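Long-range contact in phosphoribosylaminoimidazole-succinocarboxamide synthase (Pyrococcus horikoshii, PDB 4O7Z), which catalyses the ATP-dependent joining of L-aspartate to 5-amino-1-(5-phosphoribosyl)imidazole-4-carboxylate, a step of de novo purine nucleotide synthesis: residues F174-G179 with D190-D195. Residues are numbered along the deposited sequence; the frame is centred on the assembly and turned at random.
With 5GP (guanosine-5'-monophosphate), chain B.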
loop_
_atom_site.group_PDB
_atom_site.type_symbol
_atom_site.label_atom_id
_atom_site.label_comp_id
_atom_site.label_asym_id
_atom_site.label_seq_id
_atom_site.Cartn_x
_atom_site.Cartn_y
_atom_site.Cartn_z
ATOM N N PHE A 174 -11.197 -10.080 6.638
ATOM C CA PHE A 174 -11.311 -11.231 5.748
ATOM C C PHE A 174 -10.720 -10.930 4.373
ATOM O O PHE A 174 -10.539 -9.770 3.999
ATOM C CB PHE A 174 -12.780 -11.681 5.628
ATOM C CG PHE A 174 -13.702 -10.633 5.044
ATOM C CD1 PHE A 174 -13.996 -10.629 3.686
ATOM C CD2 PHE A 174 -14.275 -9.665 5.848
ATOM C CE1 PHE A 174 -14.841 -9.675 3.131
ATOM C CE2 PHE A 174 -15.129 -8.699 5.305
ATOM C CZ PHE A 174 -15.416 -8.705 3.942
ATOM N N LYS A 175 -10.445 -11.983 3.615
ATOM C CA LYS A 175 -9.881 -11.844 2.289
ATOM C C LYS A 175 -10.878 -12.340 1.218
ATOM O O LYS A 175 -11.493 -13.420 1.360
ATOM C CB LYS A 175 -8.554 -12.588 2.217
ATOM C CG LYS A 175 -7.772 -12.411 0.923
ATOM C CD LYS A 175 -8.076 -13.499 -0.092
ATOM C CE LYS A 175 -7.368 -14.809 0.275
ATOM N NZ LYS A 175 -7.814 -15.882 -0.658
ATOM N N LEU A 176 -11.011 -11.533 0.157
ATOM C CA LEU A 176 -11.778 -11.876 -1.028
ATOM C C LEU A 176 -10.934 -11.906 -2.294
ATOM O O LEU A 176 -9.925 -11.201 -2.417
ATOM C CB LEU A 176 -12.892 -10.850 -1.267
ATOM C CG LEU A 176 -13.970 -10.675 -0.191
ATOM C CD1 LEU A 176 -14.868 -9.533 -0.622
ATOM C CD2 LEU A 176 -14.763 -11.953 0.085
ATOM N N GLU A 177 -11.387 -12.687 -3.269
ATOM C CA GLU A 177 -10.816 -12.623 -4.610
ATOM C C GLU A 177 -11.946 -12.503 -5.613
ATOM O O GLU A 177 -13.092 -12.814 -5.295
ATOM C CB GLU A 177 -9.946 -13.860 -4.862
ATOM C CG GLU A 177 -8.773 -13.954 -3.886
ATOM C CD GLU A 177 -7.854 -15.140 -4.134
ATOM O OE1 GLU A 177 -7.798 -15.634 -5.273
ATOM O OE2 GLU A 177 -7.183 -15.594 -3.183
ATOM N N PHE A 178 -11.629 -12.054 -6.823
ATOM C CA PHE A 178 -12.638 -11.671 -7.799
ATOM C C PHE A 178 -12.163 -12.011 -9.178
ATOM O O PHE A 178 -10.968 -12.094 -9.424
ATOM C CB PHE A 178 -12.849 -10.143 -7.797
ATOM C CG PHE A 178 -13.531 -9.603 -6.570
ATOM C CD1 PHE A 178 -14.912 -9.454 -6.534
ATOM C CD2 PHE A 178 -12.780 -9.195 -5.455
ATOM C CE1 PHE A 178 -15.548 -8.922 -5.411
ATOM C CE2 PHE A 178 -13.407 -8.678 -4.329
ATOM C CZ PHE A 178 -14.786 -8.539 -4.307
ATOM N N GLY A 179 -13.111 -12.163 -10.091
ATOM C CA GLY A 179 -12.800 -12.327 -11.494
ATOM C C GLY A 179 -13.867 -11.648 -12.332
ATOM O O GLY A 179 -14.886 -11.192 -11.814
ATOM N N ASP A 190 -12.975 -17.382 -5.437
ATOM C CA ASP A 190 -12.301 -18.141 -4.384
ATOM C C ASP A 190 -13.302 -18.709 -3.344
ATOM O O ASP A 190 -14.326 -19.286 -3.728
ATOM C CB ASP A 190 -11.188 -17.289 -3.739
ATOM C CG ASP A 190 -10.193 -18.125 -2.935
ATOM O OD1 ASP A 190 -10.126 -17.909 -1.724
ATOM O OD2 ASP A 190 -9.492 -19.000 -3.496
ATOM N N GLU A 191 -13.005 -18.524 -2.054
ATOM C CA GLU A 191 -13.748 -19.131 -0.963
ATOM C C GLU A 191 -14.075 -18.079 0.114
ATOM O O GLU A 191 -13.488 -16.994 0.127
ATOM C CB GLU A 191 -12.912 -20.273 -0.341
ATOM C CG GLU A 191 -11.825 -19.810 0.630
ATOM C CD GLU A 191 -11.037 -20.946 1.274
ATOM O OE1 GLU A 191 -11.532 -21.560 2.248
ATOM O OE2 GLU A 191 -9.886 -21.197 0.848
ATOM N N ILE A 192 -15.012 -18.402 1.000
ATOM C CA ILE A 192 -15.218 -17.618 2.226
ATOM C C ILE A 192 -15.372 -18.584 3.396
ATOM O O ILE A 192 -16.366 -19.293 3.492
ATOM C CB ILE A 192 -16.449 -16.669 2.168
ATOM C CG1 ILE A 192 -16.338 -15.674 1.004
ATOM C CG2 ILE A 192 -16.598 -15.933 3.491
ATOM C CD1 ILE A 192 -17.580 -14.838 0.796
ATOM N N SER A 193 -14.376 -18.612 4.281
ATOM C CA SER A 193 -14.319 -19.631 5.315
ATOM C C SER A 193 -13.479 -19.173 6.503
ATOM O O SER A 193 -12.873 -18.095 6.463
ATOM C CB SER A 193 -13.742 -20.912 4.725
ATOM O OG SER A 193 -12.376 -20.738 4.378
ATOM N N PRO A 194 -13.422 -20.003 7.567
ATOM C CA PRO A 194 -12.531 -19.694 8.682
ATOM C C PRO A 194 -11.052 -19.664 8.276
ATOM O O PRO A 194 -10.233 -19.127 9.038
ATOM C CB PRO A 194 -12.799 -20.841 9.668
ATOM C CG PRO A 194 -14.174 -21.318 9.324
ATOM C CD PRO A 194 -14.201 -21.226 7.822
ATOM N N ASP A 195 -10.711 -20.243 7.115
ATOM C CA ASP A 195 -9.360 -20.092 6.543
ATOM C C ASP A 195 -9.071 -18.669 6.057
ATOM O O ASP A 195 -7.923 -18.229 6.117
ATOM C CB ASP A 195 -9.124 -21.038 5.343
ATOM C CG ASP A 195 -8.648 -22.422 5.753
ATOM O OD1 ASP A 195 -8.151 -23.150 4.877
ATOM O OD2 ASP A 195 -8.780 -22.810 6.931
HETATM P P 5GP B . -3.297 -10.286 7.287
HETATM O O1P 5GP B . -2.921 -9.194 6.316
HETATM O O2P 5GP B . -3.602 -9.796 8.682
HETATM O O3P 5GP B . -2.388 -11.483 7.261
HETATM O "O5'" 5GP B . -4.677 -10.897 6.742
HETATM C "C5'" 5GP B . -5.928 -10.199 6.803
HETATM C "C4'" 5GP B . -7.116 -11.143 6.598
HETATM O "O4'" 5GP B . -7.152 -11.683 5.274
HETATM C "C3'" 5GP B . -7.080 -12.347 7.535
HETATM O "O3'" 5GP B . -8.422 -12.698 7.863
HETATM C "C2'" 5GP B . -6.503 -13.471 6.716
HETATM O "O2'" 5GP B . -7.033 -14.716 7.191
HETATM C "C1'" 5GP B . -6.929 -13.100 5.293
HETATM N N9 5GP B . -5.831 -13.433 4.351
HETATM C C8 5GP B . -4.948 -12.574 3.780
HETATM N N7 5GP B . -4.070 -13.236 2.985
HETATM C C5 5GP B . -4.394 -14.543 3.035
HETATM C C6 5GP B . -3.878 -15.796 2.430
HETATM O O6 5GP B . -2.900 -15.760 1.656
HETATM N N1 5GP B . -4.489 -16.952 2.739
HETATM C C2 5GP B . -5.555 -17.014 3.575
HETATM N N2 5GP B . -6.121 -18.227 3.833
HETATM N N3 5GP B . -6.081 -15.902 4.174
HETATM C C4 5GP B . -5.551 -14.674 3.934
HETATM O O HOH W 1 -10.458 -15.599 -0.202
HETATM O O HOH W 2 -13.522 -14.653 -2.068
#
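A salt-bridge network of Lys175, Glu177 and Asp190 marks where strand 169-180 and the loop following strand 186-188 diverge beside the bound guanosine-5'-monophosphate (5GP). Within 174-179, Lys175 NZ donates to Glu177 OE2 at 2.6 Å, reaching that oxygen on its anti side and 28° out of the carboxylate plane. Across the contact the same NZ makes a weak, charge-assisted bond to Asp190 OD1 at 3.3 Å. The Lys175 chain, bent at chi2 and chi3, carries its amine to both acids while its CB touches 5GP O4' at 3.5 Å. The carboxylates of Glu177 and Asp190 stack with planes 5° apart, OE2 of Glu177 lying 4.0 Å from OD1 of Asp190. This meeting of like charges is probably eased by Lys175, by Lys122 at Glu177 and by Lys13, which pairs with Asp190 OD2. An alanine at Glu177 would probably deprive Lys175 and Lys122 of a shared carboxylate, leaving the Lys175 amine with the weak bond to Asp190 and a water, and freer to turn.

The antiparallel pairing of strands 169-180 and 186-188 reaches the backbone bond of Glu177 with Ala189; the chain then bows away as a loop and rejoins the same strand where Lys175 bonds with Thr196, leading into strand 197-201. Two waters lie between the segments here. One accepts from Lys175 NZ and lies within hydrogen-bonding distance of Lys175 O and Asp190 OD1; the other accepts from Glu177 N and donates to Glu191 O. On the face of the strand turned from the nucleotide, Leu176 CD2 packs on Ile192 CD1 at 4.1 Å, and Ile192 continues onto Leu60 of helix 45-62. Farther along the loop, Ser193 OG accepts from Asp195 N in an ST turn, and Asp195 O accepts a hydrogen bond from N2 of the guanine at 2.9 Å, with an N-H...O angle of 158°.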